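PDB 2G5G: putative lipoprotein from Campylobacter jejuni subsp. jejuni, which probably takes part in bacterial heme transport, binding two cofacial hemes between the subunits of a dimer. Local coordinates for residues Gln155-Tyr160 with Lys200-Ala205; Lys168-Asp173 with Lys226-Pro231; His179-Glu184 with Glu188-Leu193. All blocks are in the same frame, centred on the assembly; numbering follows the deposited sequence.

Interaction 1 of 3, residues Gln155-Tyr160 with Lys200-Ala205; sequences QPLKGY and KDRRMA
Two bends in the Arg202 chain, chi2 58° and chi3 60°, turn its guanidinium toward the loop of Leu157 and Lys158. Leu157 reaches back from the opposite direction, with its CG anti to the backbone N. The guanidinium meets Lys158 end-on, and both terminal nitrogens grip one carbonyl oxygen. Arg202 NH1 lies 2.7 Å from Lys158 O, nearly in line with the C=O bond at 169°. Arg202 NH2 is also 2.7 Å from Lys158 O, but tilted out of the carbonyl plane. The oxygen lies in the guanidinium plane. Both are hydrogen bonds, and both depart from a straight line because they share one acceptor. The contact ties the loop between helices 144-151 and 165-179 to the flank of helix 187-210, at the surface of this ChaN-family protein. Leu157 covers one face of the guanidinium. Its CG sits 3.7 Å from Arg202 NH1, and its CD2 lies 3.7 Å from Arg202 NH2. Gly159 CA approaches obliquely, 3.8 Å from Arg202 NH2. The rotation of the group is fixed further by His233, which is hydrogen-bonded to Arg202 NE, and by Ser162, whose OG is bonded to Arg202 NH2.

Interaction 2 of 3, residues Lys168-Asp173 with Lys226-Pro231; sequences KKQLFD and KKIGIP
The flat amide of Gln170 has the CG2 methyl of Ile228 over one face, and Lys227 CE lies beyond the far end of the amide. Ile228 CG2 is 3.8 Å from the amide carbon, Gln170 CD. The same methyl also touches the base of the side chain, 3.7 Å from Gln170 CB. This is helix-to-loop packing. Helix 165-179, which leads into the heme-lining helix 187-210, rests on the turn between helices 221-224 and 230-236 of the alpha/beta body. Contact between the two segments is by packing alone.

Beyond CG the Gln170 chain is extended, and it passes Ile228 toward Lys227. Lys227 crosses its end at about a right angle. The bend at chi3 of Lys227, 70°, sets its CE near that end. The charged end of Lys227 goes elsewhere, to a salt bridge with Asp254. The turn itself is held by Ser225, whose OG is hydrogen-bonded to Lys227 N and weakly to Ile228 N.

Ile228 is buried and serves both helix residues, one with each branch. Its CG2 faces Gln170. Its CG1 stands between the backbone N and the carbonyl carbon, chi1 58°, and the chain then runs straight on to CD1. Leu171 starts off to the side, but its end swings nearer the loop. The two buried side chains meet obliquely through their terminal methyls, with Leu171 CD2 3.9 Å from Ile228 CD1.

Interaction 3 of 3, residues His179-Glu184 with Glu188-Leu193; sequences HKLNPE and ELLDKL. With HEM (protoporphyrin IX containing Fe), chain B.
Leu181 O accepts a hydrogen bond from Ser176 and is also packed by Leu190, whose CD1 lies 3.6 Å away from that oxygen. Segment 179-184 is the connection of a helical hairpin and packs back on the first turns of its second helix, 187-210. Helix 165-179 ends, Lys180 has a positive phi, and the chain turns back. Three leucines here, Leu181, Leu189 and Leu193, line the heme pocket. Leu181 CD2 packs against Leu189 CD2 at 3.6 Å, the two side chains crossing at about a right angle, and against Leu190 CD2 at 4.0 Å, with Leu193 CD1 a little farther off. The other Leu190 methyl, CD1, rests 3.9 Å from Pro183 CA. The Leu189 CG is anti to its backbone N, chi1 173°, and its methyls reach the porphyrin. Leu189 CD2 is 3.5 Å from the CHD methine carbon of the heme. The His179 ring has the heme methyl CMC over one face, displaced toward the rim of the imidazole. A second heme also touches His179, in keeping with a cofacial pair. The heme packed here is hydrogen-bonded to Lys200 of the second subunit. Leu193 presses the same heme methyl from the helix, with its CD1 3.5 Å from CMC.

How the interactions relate
From the N terminus, the first segment met is 155-160, in the loop after helix 144-151. Next comes 168-173 on helix 165-179, and then 179-184, mostly in the loop that follows. Interaction 3 closes first, over a short turn to 188-193, and lies within the spans of both others. Interaction 1 then closes as 200-205 meets 155-160. Interaction 2 closes last, at 226-231, so it crosses interaction 1. Interactions 1 and 2 touch where Asp201 and Met204 pack on Ile230. Phe172 joins interactions 2 and 3 by packing on Leu190, Asp191 and Pro183. Together the contacts tie the helical hairpin beside the heme to its preceding loop and to the alpha/beta body.

Interaction 1 of 3, residues Gln155-Tyr160 with Lys200-Ala205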
loop_
_atom_site.group_PDB
_atom_site.type_symbol
_atom_site.label_atom_id
_atom_site.label_comp_id
_atom_site.label_asym_id
_atom_site.label_seq_id
_atom_site.Cartn_x
_atom_site.Cartn_y
_atom_site.Cartn_z
ATOM N N GLN A 155 9.858 -11.018 -11.128
ATOM C CA GLN A 155 11.051 -10.836 -11.964
ATOM C C GLN A 155 10.953 -9.559 -12.809
ATOM O O GLN A 155 9.859 -9.207 -13.284
ATOM C CB GLN A 155 11.315 -12.072 -12.848
ATOM C CG GLN A 155 12.358 -13.069 -12.268
ATOM C CD GLN A 155 13.706 -13.029 -12.997
ATOM O OE1 GLN A 155 13.831 -13.494 -14.143
ATOM N NE2 GLN A 155 14.718 -12.480 -12.337
ATOM N N PRO A 156 12.098 -8.865 -12.986
ATOM C CA PRO A 156 12.176 -7.578 -13.669
ATOM C C PRO A 156 11.641 -7.590 -15.094
ATOM O O PRO A 156 11.868 -8.529 -15.865
ATOM C CB PRO A 156 13.677 -7.266 -13.680
ATOM C CG PRO A 156 14.224 -8.020 -12.555
ATOM C CD PRO A 156 13.425 -9.292 -12.506
ATOM N N LEU A 157 10.934 -6.514 -15.414
ATOM C CA LEU A 157 10.476 -6.229 -16.737
ATOM C C LEU A 157 11.650 -5.997 -17.693
ATOM O O LEU A 157 12.561 -5.217 -17.404
ATOM C CB LEU A 157 9.584 -4.987 -16.668
ATOM C CG LEU A 157 8.560 -4.838 -17.777
ATOM C CD1 LEU A 157 7.489 -5.904 -17.630
ATOM C CD2 LEU A 157 7.978 -3.422 -17.742
ATOM N N LYS A 158 11.620 -6.687 -18.832
ATOM C CA LYS A 158 12.599 -6.483 -19.895
ATOM C C LYS A 158 12.089 -5.486 -20.936
ATOM O O LYS A 158 10.889 -5.368 -21.184
ATOM C CB LYS A 158 12.971 -7.810 -20.566
ATOM C CG LYS A 158 13.716 -8.795 -19.641
ATOM C CD LYS A 158 13.673 -10.211 -20.206
ATOM C CE LYS A 158 13.889 -11.248 -19.096
ATOM N NZ LYS A 158 13.215 -12.550 -19.405
ATOM N N GLY A 159 13.023 -4.769 -21.542
ATOM C CA GLY A 159 12.699 -3.739 -22.508
ATOM C C GLY A 159 14.002 -3.155 -22.996
ATOM O O GLY A 159 15.085 -3.499 -22.481
ATOM N N TYR A 160 13.887 -2.280 -23.985
ATOM C CA TYR A 160 15.014 -1.582 -24.554
ATOM C C TYR A 160 14.820 -0.091 -24.326
ATOM O O TYR A 160 15.566 0.513 -23.564
ATOM C CB TYR A 160 15.188 -1.936 -26.035
ATOM C CG TYR A 160 16.327 -1.191 -26.681
ATOM C CD1 TYR A 160 17.646 -1.372 -26.236
ATOM C CD2 TYR A 160 16.094 -0.287 -27.718
ATOM C CE1 TYR A 160 18.708 -0.669 -26.821
ATOM C CE2 TYR A 160 17.152 0.416 -28.320
ATOM C CZ TYR A 160 18.452 0.219 -27.863
ATOM O OH TYR A 160 19.495 0.918 -28.439
ATOM N N LYS A 200 2.171 -1.656 -15.349
ATOM C CA LYS A 200 0.871 -1.142 -15.801
ATOM C C LYS A 200 1.008 -0.674 -17.243
ATOM O O LYS A 200 0.185 -1.002 -18.092
ATOM C CB LYS A 200 0.389 0.047 -14.954
ATOM C CG LYS A 200 -0.118 -0.319 -13.537
ATOM C CD LYS A 200 -0.404 0.920 -12.704
ATOM C CE LYS A 200 -1.248 0.554 -11.460
ATOM N NZ LYS A 200 -1.388 1.758 -10.606
ATOM N N ASP A 201 2.077 0.068 -17.512
ATOM C CA ASP A 201 2.361 0.604 -18.854
ATOM C C ASP A 201 2.567 -0.487 -19.899
ATOM O O ASP A 201 2.052 -0.399 -21.020
ATOM C CB ASP A 201 3.564 1.546 -18.752
ATOM C CG ASP A 201 3.191 2.872 -18.121
ATOM O OD1 ASP A 201 1.976 3.206 -18.104
ATOM O OD2 ASP A 201 4.093 3.588 -17.617
ATOM N N ARG A 202 3.247 -1.558 -19.492
ATOM C CA ARG A 202 3.519 -2.700 -20.334
ATOM C C ARG A 202 2.222 -3.423 -20.713
ATOM O O ARG A 202 2.019 -3.749 -21.879
ATOM C CB ARG A 202 4.478 -3.665 -19.623
ATOM C CG ARG A 202 4.899 -4.875 -20.449
ATOM C CD ARG A 202 5.578 -4.463 -21.753
ATOM N NE ARG A 202 6.803 -3.665 -21.583
ATOM C CZ ARG A 202 8.021 -4.186 -21.424
ATOM N NH1 ARG A 202 8.203 -5.512 -21.388
ATOM N NH2 ARG A 202 9.072 -3.386 -21.293
ATOM N N ARG A 203 1.366 -3.640 -19.722
ATOM C CA ARG A 203 0.073 -4.320 -19.927
ATOM C C ARG A 203 -0.857 -3.509 -20.821
ATOM O O ARG A 203 -1.362 -4.054 -21.798
ATOM C CB ARG A 203 -0.628 -4.603 -18.593
ATOM C CG ARG A 203 -2.108 -5.063 -18.735
ATOM C CD ARG A 203 -2.232 -6.398 -19.438
ATOM N NE ARG A 203 -1.437 -7.436 -18.766
ATOM C CZ ARG A 203 -1.809 -8.094 -17.652
ATOM N NH1 ARG A 203 -2.973 -7.860 -17.054
ATOM N NH2 ARG A 203 -0.990 -8.998 -17.142
HETATM N N MSE A 204 -1.080 -2.234 -20.483
HETATM C CA MSE A 204 -1.873 -1.347 -21.335
HETATM C C MSE A 204 -1.335 -1.339 -22.773
HETATM O O MSE A 204 -2.145 -1.439 -23.709
HETATM C CB MSE A 204 -1.996 0.056 -20.751
HETATM C CG MSE A 204 -2.699 0.069 -19.351
HETATM SE SE MSE A 204 -3.294 1.773 -18.879
HETATM C CE MSE A 204 -1.877 2.081 -17.544
ATOM N N ALA A 205 -0.005 -1.235 -22.949
ATOM C CA ALA A 205 0.627 -1.396 -24.286
ATOM C C ALA A 205 0.313 -2.734 -24.946
ATOM O O ALA A 205 0.029 -2.793 -26.154
ATOM C CB ALA A 205 2.129 -1.190 -24.242
#

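Interaction 2 of 3, residues Lys168-Asp173 with Lys226-Pro231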
loop_
_atom_site.group_PDB
_atom_site.type_symbol
_atom_site.label_atom_id
_atom_site.label_comp_id
_atom_site.label_asym_id
_atom_site.label_seq_id
_atom_site.Cartn_x
_atom_site.Cartn_y
_atom_site.Cartn_z
ATOM N N LYS A 168 13.040 5.089 -15.625
ATOM C CA LYS A 168 12.800 4.681 -14.229
ATOM C C LYS A 168 13.056 5.790 -13.227
ATOM O O LYS A 168 12.301 5.940 -12.282
ATOM C CB LYS A 168 13.609 3.442 -13.857
ATOM C CG LYS A 168 13.062 2.174 -14.437
ATOM C CD LYS A 168 13.991 1.019 -14.157
ATOM C CE LYS A 168 13.350 -0.285 -14.607
ATOM N NZ LYS A 168 14.393 -1.267 -15.011
ATOM N N LYS A 169 14.124 6.564 -13.437
ATOM C CA LYS A 169 14.430 7.703 -12.538
ATOM C C LYS A 169 13.400 8.814 -12.680
ATOM O O LYS A 169 12.998 9.426 -11.689
ATOM C CB LYS A 169 15.829 8.262 -12.812
ATOM C CG LYS A 169 16.366 9.113 -11.660
ATOM C CD LYS A 169 16.103 10.585 -11.888
ATOM C CE LYS A 169 17.065 11.469 -11.044
ATOM N NZ LYS A 169 17.382 10.860 -9.709
ATOM N N GLN A 170 12.955 9.085 -13.909
ATOM C CA GLN A 170 11.905 10.085 -14.090
ATOM C C GLN A 170 10.646 9.645 -13.366
ATOM O O GLN A 170 9.975 10.462 -12.759
ATOM C CB GLN A 170 11.588 10.358 -15.565
ATOM C CG GLN A 170 12.688 11.106 -16.328
ATOM C CD GLN A 170 12.410 11.147 -17.832
ATOM O OE1 GLN A 170 12.916 10.321 -18.591
ATOM N NE2 GLN A 170 11.592 12.099 -18.255
ATOM N N LEU A 171 10.320 8.354 -13.465
ATOM C CA LEU A 171 9.163 7.802 -12.776
ATOM C C LEU A 171 9.353 7.860 -11.247
ATOM O O LEU A 171 8.421 8.161 -10.513
ATOM C CB LEU A 171 8.908 6.359 -13.239
ATOM C CG LEU A 171 8.117 6.198 -14.568
ATOM C CD1 LEU A 171 8.004 4.728 -14.934
ATOM C CD2 LEU A 171 6.736 6.842 -14.521
ATOM N N PHE A 172 10.559 7.544 -10.795
ATOM C CA PHE A 172 10.942 7.663 -9.367
ATOM C C PHE A 172 10.595 9.040 -8.793
ATOM O O PHE A 172 9.886 9.133 -7.783
ATOM C CB PHE A 172 12.432 7.385 -9.225
ATOM C CG PHE A 172 12.899 7.225 -7.795
ATOM C CD1 PHE A 172 13.037 5.956 -7.233
ATOM C CD2 PHE A 172 13.207 8.345 -7.017
ATOM C CE1 PHE A 172 13.469 5.803 -5.899
ATOM C CE2 PHE A 172 13.640 8.206 -5.685
ATOM C CZ PHE A 172 13.772 6.934 -5.131
ATOM N N ASP A 173 11.054 10.101 -9.464
ATOM C CA ASP A 173 10.871 11.485 -8.984
ATOM C C ASP A 173 9.439 11.960 -9.100
ATOM O O ASP A 173 8.964 12.758 -8.286
ATOM C CB ASP A 173 11.770 12.481 -9.741
ATOM C CG ASP A 173 13.260 12.164 -9.634
ATOM O OD1 ASP A 173 13.717 11.463 -8.691
ATOM O OD2 ASP A 173 13.991 12.640 -10.521
ATOM N N LYS A 226 4.673 10.228 -23.922
ATOM C CA LYS A 226 5.650 9.674 -24.815
ATOM C C LYS A 226 7.055 9.578 -24.194
ATOM O O LYS A 226 7.879 8.865 -24.716
ATOM C CB LYS A 226 5.732 10.538 -26.070
ATOM C CG LYS A 226 4.476 10.424 -26.960
ATOM C CD LYS A 226 4.491 11.516 -27.998
ATOM C CE LYS A 226 5.556 11.289 -29.049
ATOM N NZ LYS A 226 5.591 12.394 -30.039
ATOM N N LYS A 227 7.324 10.349 -23.145
ATOM C CA LYS A 227 8.646 10.361 -22.482
ATOM C C LYS A 227 8.884 9.184 -21.534
ATOM O O LYS A 227 9.994 8.684 -21.440
ATOM C CB LYS A 227 8.811 11.641 -21.672
ATOM C CG LYS A 227 8.766 12.931 -22.494
ATOM C CD LYS A 227 8.710 14.157 -21.589
ATOM C CE LYS A 227 10.029 14.404 -20.844
ATOM N NZ LYS A 227 9.822 15.572 -19.890
ATOM N N ILE A 228 7.844 8.757 -20.822
ATOM C CA ILE A 228 8.008 7.784 -19.726
ATOM C C ILE A 228 6.975 6.643 -19.753
ATOM O O ILE A 228 7.058 5.723 -18.934
ATOM C CB ILE A 228 7.871 8.472 -18.356
ATOM C CG1 ILE A 228 6.498 9.158 -18.245
ATOM C CG2 ILE A 228 9.069 9.442 -18.106
ATOM C CD1 ILE A 228 6.193 9.817 -16.930
ATOM N N GLY A 229 5.977 6.749 -20.634
ATOM C CA GLY A 229 4.791 5.875 -20.534
ATOM C C GLY A 229 4.576 4.824 -21.608
ATOM O O GLY A 229 5.504 4.352 -22.277
ATOM N N ILE A 230 3.309 4.460 -21.754
ATOM C CA ILE A 230 2.865 3.482 -22.748
ATOM C C ILE A 230 3.513 3.547 -24.157
ATOM O O ILE A 230 3.860 2.501 -24.695
ATOM C CB ILE A 230 1.329 3.502 -22.869
ATOM C CG1 ILE A 230 0.717 3.101 -21.502
ATOM C CG2 ILE A 230 0.846 2.574 -24.057
ATOM C CD1 ILE A 230 -0.710 3.608 -21.282
ATOM N N PRO A 231 3.663 4.750 -24.751
ATOM C CA PRO A 231 4.334 4.807 -26.084
ATOM C C PRO A 231 5.702 4.113 -26.184
ATOM O O PRO A 231 6.004 3.497 -27.216
ATOM C CB PRO A 231 4.420 6.311 -26.368
ATOM C CG PRO A 231 3.201 6.883 -25.671
ATOM C CD PRO A 231 3.164 6.084 -24.356
#

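Interaction 3 of 3, residues His179-Glu184 with Glu188-Leu193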
loop_
_atom_site.group_PDB
_atom_site.type_symbol
_atom_site.label_atom_id
_atom_site.label_comp_id
_atom_site.label_asym_id
_atom_site.label_seq_id
_atom_site.Cartn_x
_atom_site.Cartn_y
_atom_site.Cartn_z
ATOM N N HIS A 179 3.427 11.681 -4.045
ATOM C CA HIS A 179 3.036 11.125 -2.764
ATOM C C HIS A 179 3.770 11.793 -1.599
ATOM O O HIS A 179 3.514 11.472 -0.438
ATOM C CB HIS A 179 3.228 9.601 -2.763
ATOM C CG HIS A 179 2.327 8.878 -3.722
ATOM N ND1 HIS A 179 2.801 8.193 -4.822
ATOM C CD2 HIS A 179 0.980 8.745 -3.752
ATOM C CE1 HIS A 179 1.787 7.660 -5.480
ATOM N NE2 HIS A 179 0.670 7.987 -4.856
ATOM N N LYS A 180 4.648 12.746 -1.925
ATOM C CA LYS A 180 5.471 13.462 -0.944
ATOM C C LYS A 180 6.264 12.451 -0.113
ATOM O O LYS A 180 6.215 12.469 1.115
ATOM C CB LYS A 180 4.616 14.375 -0.040
ATOM C CG LYS A 180 3.882 15.530 -0.748
ATOM C CD LYS A 180 2.456 15.147 -1.164
ATOM C CE LYS A 180 1.820 16.199 -2.081
ATOM N NZ LYS A 180 1.383 17.425 -1.346
ATOM N N LEU A 181 6.961 11.549 -0.799
ATOM C CA LEU A 181 7.733 10.490 -0.149
ATOM C C LEU A 181 9.216 10.766 -0.306
ATOM O O LEU A 181 9.769 10.599 -1.403
ATOM C CB LEU A 181 7.408 9.120 -0.767
ATOM C CG LEU A 181 6.334 8.149 -0.259
ATOM C CD1 LEU A 181 5.195 8.799 0.517
ATOM C CD2 LEU A 181 5.800 7.384 -1.461
ATOM N N ASN A 182 9.852 11.190 0.789
ATOM C CA ASN A 182 11.291 11.455 0.815
ATOM C C ASN A 182 12.121 10.334 0.170
ATOM O O ASN A 182 12.142 9.207 0.675
ATOM C CB ASN A 182 11.761 11.708 2.255
ATOM C CG ASN A 182 13.266 11.833 2.361
ATOM O OD1 ASN A 182 13.950 10.898 2.775
ATOM N ND2 ASN A 182 13.795 12.987 1.966
ATOM N N PRO A 183 12.794 10.643 -0.956
ATOM C CA PRO A 183 13.571 9.680 -1.751
ATOM C C PRO A 183 14.552 8.790 -0.974
ATOM O O PRO A 183 14.845 7.678 -1.420
ATOM C CB PRO A 183 14.334 10.572 -2.746
ATOM C CG PRO A 183 14.119 11.992 -2.279
ATOM C CD PRO A 183 12.817 11.985 -1.561
ATOM N N GLU A 184 15.054 9.276 0.163
ATOM C CA GLU A 184 16.050 8.553 0.959
ATOM C C GLU A 184 15.398 7.580 1.932
ATOM O O GLU A 184 15.742 6.392 1.965
ATOM C CB GLU A 184 16.957 9.529 1.725
ATOM C CG GLU A 184 18.077 10.148 0.889
ATOM C CD GLU A 184 17.596 11.254 -0.044
ATOM O OE1 GLU A 184 16.637 11.983 0.319
ATOM O OE2 GLU A 184 18.191 11.397 -1.140
ATOM N N GLU A 188 12.907 2.039 -0.931
ATOM C CA GLU A 188 12.471 0.701 -1.291
ATOM C C GLU A 188 11.030 0.715 -1.780
ATOM O O GLU A 188 10.700 0.044 -2.769
ATOM C CB GLU A 188 12.672 -0.278 -0.130
ATOM C CG GLU A 188 14.077 -0.869 -0.106
ATOM C CD GLU A 188 14.423 -1.599 1.203
ATOM O OE1 GLU A 188 14.152 -1.056 2.305
ATOM O OE2 GLU A 188 14.992 -2.719 1.117
ATOM N N LEU A 189 10.198 1.501 -1.098
ATOM C CA LEU A 189 8.821 1.735 -1.499
ATOM C C LEU A 189 8.716 2.362 -2.903
ATOM O O LEU A 189 7.900 1.923 -3.720
ATOM C CB LEU A 189 8.095 2.626 -0.480
ATOM C CG LEU A 189 6.687 3.061 -0.906
ATOM C CD1 LEU A 189 5.751 1.862 -1.017
ATOM C CD2 LEU A 189 6.123 4.110 0.030
ATOM N N LEU A 190 9.535 3.383 -3.163
ATOM C CA LEU A 190 9.457 4.127 -4.418
ATOM C C LEU A 190 9.871 3.255 -5.600
ATOM O O LEU A 190 9.258 3.335 -6.668
ATOM C CB LEU A 190 10.260 5.431 -4.358
ATOM C CG LEU A 190 9.614 6.604 -3.619
ATOM C CD1 LEU A 190 10.665 7.672 -3.285
ATOM C CD2 LEU A 190 8.444 7.203 -4.400
ATOM N N ASP A 191 10.873 2.404 -5.400
ATOM C CA ASP A 191 11.311 1.486 -6.439
ATOM C C ASP A 191 10.226 0.445 -6.755
ATOM O O ASP A 191 10.146 -0.030 -7.884
ATOM C CB ASP A 191 12.615 0.773 -6.057
ATOM C CG ASP A 191 13.873 1.653 -6.247
ATOM O OD1 ASP A 191 13.812 2.728 -6.902
ATOM O OD2 ASP A 191 14.943 1.250 -5.727
ATOM N N LYS A 192 9.411 0.098 -5.755
ATOM C CA LYS A 192 8.308 -0.834 -5.941
ATOM C C LYS A 192 7.187 -0.174 -6.743
ATOM O O LYS A 192 6.597 -0.801 -7.621
ATOM C CB LYS A 192 7.742 -1.293 -4.590
ATOM C CG LYS A 192 8.498 -2.403 -3.895
ATOM C CD LYS A 192 7.720 -2.823 -2.659
ATOM C CE LYS A 192 8.630 -3.352 -1.539
ATOM N NZ LYS A 192 7.824 -3.484 -0.272
ATOM N N LEU A 193 6.890 1.074 -6.406
ATOM C CA LEU A 193 5.883 1.851 -7.093
ATOM C C LEU A 193 6.295 2.143 -8.550
ATOM O O LEU A 193 5.448 2.127 -9.440
ATOM C CB LEU A 193 5.572 3.145 -6.334
ATOM C CG LEU A 193 4.987 3.024 -4.917
ATOM C CD1 LEU A 193 4.515 4.396 -4.397
ATOM C CD2 LEU A 193 3.855 2.002 -4.824
HETATM C CHA HEM B . 3.161 -1.528 3.626
HETATM C CHB HEM B . 0.865 -3.276 -0.336
HETATM C CHC HEM B . 0.957 1.075 -2.466
HETATM C CHD HEM B . 3.149 2.876 1.501
HETATM C C1A HEM B . 2.549 -2.389 2.723
HETATM C C2A HEM B . 2.366 -3.826 2.895
HETATM C C3A HEM B . 1.734 -4.294 1.802
HETATM C C4A HEM B . 1.485 -3.186 0.903
HETATM C CMA HEM B . 1.322 -5.756 1.524
HETATM C CAA HEM B . 2.838 -4.647 4.127
HETATM C CBA HEM B . 1.871 -4.465 5.298
HETATM C CGA HEM B . 2.511 -4.665 6.673
HETATM O O1A HEM B . 3.543 -5.393 6.789
HETATM O O2A HEM B . 1.978 -4.091 7.667
HETATM C C1B HEM B . 0.778 -2.299 -1.310
HETATM C C2B HEM B . 0.406 -2.480 -2.708
HETATM C C3B HEM B . 0.430 -1.281 -3.308
HETATM C C4B HEM B . 0.812 -0.288 -2.305
HETATM C CMB HEM B . 0.058 -3.825 -3.378
HETATM C CAB HEM B . 0.101 -1.023 -4.805
HETATM C CBB HEM B . 0.007 0.221 -5.293
HETATM C C1C HEM B . 1.537 1.945 -1.564
HETATM C C2C HEM B . 1.722 3.372 -1.757
HETATM C C3C HEM B . 2.319 3.862 -0.661
HETATM C C4C HEM B . 2.542 2.765 0.266
HETATM C CMC HEM B . 1.288 4.170 -3.008
HETATM C CAC HEM B . 2.719 5.336 -0.405
HETATM C CBC HEM B . 1.820 6.323 -0.495
HETATM C C1D HEM B . 3.373 1.904 2.457
HETATM C C2D HEM B . 3.983 2.122 3.752
HETATM C C3D HEM B . 3.990 0.745 4.432
HETATM C C4D HEM B . 3.377 -0.165 3.474
HETATM C CMD HEM B . 4.512 3.459 4.319
HETATM C CAD HEM B . 4.533 0.412 5.843
HETATM C CBD HEM B . 3.423 -0.261 6.649
HETATM C CGD HEM B . 3.139 0.500 7.921
HETATM O O1D HEM B . 2.088 1.192 7.983
HETATM O O2D HEM B . 3.954 0.414 8.881
HETATM N NA HEM B . 2.005 -2.035 1.489
HETATM N NB HEM B . 1.009 -0.950 -1.112
HETATM N NC HEM B . 2.045 1.613 -0.312
HETATM N ND HEM B . 3.042 0.562 2.345
HETATM FE FE HEM B . 2.182 -0.216 0.488
#